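Local structure of putative tryptophan halogenase (Xanthomonas campestris pv. campestris, 6Y1W) at residues Glu476-Arg479 and Gln480-Glu483. The protein is a putative flavin-dependent halogenase of the tryptophan halogenase family, which probably uses FAD to halogenate an aromatic substrate. Numbering follows the deposited sequence.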
# COMPACT_ATOMS: atom_id res chain seq x y z
N GLU A 476 13.63 27.45 -6.93
CA GLU A 476 13.91 27.93 -8.29
C GLU A 476 14.61 26.88 -9.13
O GLU A 476 14.40 26.83 -10.35
CB GLU A 476 14.75 29.21 -8.24
CG GLU A 476 13.93 30.47 -8.12
CD GLU A 476 12.98 30.67 -9.31
OE1 GLU A 476 13.45 31.16 -10.36
OE2 GLU A 476 11.78 30.32 -9.18
N GLY A 477 15.45 26.02 -8.53
CA GLY A 477 16.04 24.93 -9.29
C GLY A 477 14.99 23.98 -9.82
O GLY A 477 15.05 23.55 -10.97
N ILE A 478 14.00 23.65 -8.98
CA ILE A 478 12.86 22.85 -9.45
C ILE A 478 12.12 23.56 -10.58
O ILE A 478 11.83 22.97 -11.63
CB ILE A 478 11.91 22.55 -8.26
CG1 ILE A 478 12.58 21.58 -7.26
CG2 ILE A 478 10.57 21.99 -8.75
CD1 ILE A 478 11.88 21.58 -5.92
N ARG A 479 11.79 24.85 -10.40
CA ARG A 479 11.01 25.54 -11.43
C ARG A 479 11.79 25.61 -12.75
O ARG A 479 11.19 25.50 -13.84
CB ARG A 479 10.62 26.93 -10.96
CG ARG A 479 9.52 27.57 -11.82
CD ARG A 479 9.05 28.88 -11.28
NE ARG A 479 10.12 29.87 -11.32
CZ ARG A 479 10.45 30.53 -12.42
NH1 ARG A 479 9.78 30.30 -13.55
NH2 ARG A 479 11.43 31.42 -12.39
N GLN A 480 13.11 25.79 -12.68
CA GLN A 480 13.90 25.85 -13.91
C GLN A 480 13.92 24.52 -14.63
O GLN A 480 13.88 24.48 -15.87
CB GLN A 480 15.33 26.31 -13.62
CG GLN A 480 15.39 27.75 -13.21
CD GLN A 480 16.76 28.13 -12.65
OE1 GLN A 480 17.66 27.30 -12.56
NE2 GLN A 480 16.90 29.40 -12.27
N ARG A 481 13.96 23.41 -13.87
CA ARG A 481 13.90 22.10 -14.49
C ARG A 481 12.52 21.84 -15.11
O ARG A 481 12.43 21.36 -16.24
CB ARG A 481 14.28 21.04 -13.47
CG ARG A 481 15.79 21.09 -13.10
CD ARG A 481 16.22 19.91 -12.23
NE ARG A 481 15.76 20.07 -10.85
CZ ARG A 481 16.41 20.76 -9.91
NH1 ARG A 481 17.56 21.37 -10.20
NH2 ARG A 481 15.91 20.84 -8.69
N VAL A 482 11.44 22.25 -14.43
CA VAL A 482 10.10 22.13 -15.04
C VAL A 482 10.03 22.91 -16.35
O VAL A 482 9.55 22.41 -17.37
CB VAL A 482 9.03 22.63 -14.05
CG1 VAL A 482 7.65 22.92 -14.75
CG2 VAL A 482 8.91 21.69 -12.88
N GLU A 483 10.47 24.18 -16.32
CA GLU A 483 10.33 25.00 -17.52
C GLU A 483 11.21 24.48 -18.65
O GLU A 483 10.82 24.56 -19.81
CB GLU A 483 10.63 26.46 -17.18
CG GLU A 483 9.54 27.13 -16.34
CD GLU A 483 8.16 26.96 -16.92
OE1 GLU A 483 7.91 27.50 -18.03
OE2 GLU A 483 7.32 26.29 -16.26
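Arg481 turns CG away from its own carbonyl carbon (chi1 -70°) and bends at chi3 (-75°), which folds its guanidinium back over the preceding turn, against Gly477 and Ile478. The carbonyl oxygen of Gly477 lies over the centre of one face, 3.3 Å from Arg481 CZ. The guanidinium lies with this face over the Gly477-Ile478 peptide and makes no hydrogen bond to the oxygen, which accepts Arg481 N at 3.1 Å. Arg481 NH2 also reaches Ile478 CG1 at 3.7 Å, where the two side chains cross at a slant.

One turn of the helix also carries a salt bridge, in one of the two conformers of Glu476. Arg479 bends at chi3 (66°) and meets the Glu476 carboxylate side-on with two nitrogens. Arg479 NE donates to Glu476 OE2 at 2.7 Å, almost in the guanidinium plane. Arg479 NH2 donates to the syn lone pair of Glu476 OE1 at 2.9 Å, from a more tilted position.

Gln480 CG lies 3.2 Å from Glu476 O. Val482 CG2 lies 3.4 Å from Ile478 O. Four i to i+4 backbone bonds make this regular alpha-helix.

The segment lies within helix 468-486, away from the predicted FAD and tryptophan sites. Ile478 is buried against Thr113 and Tyr139 in loops, and Glu483 forms a salt bridge with Arg144 of helix 141-148.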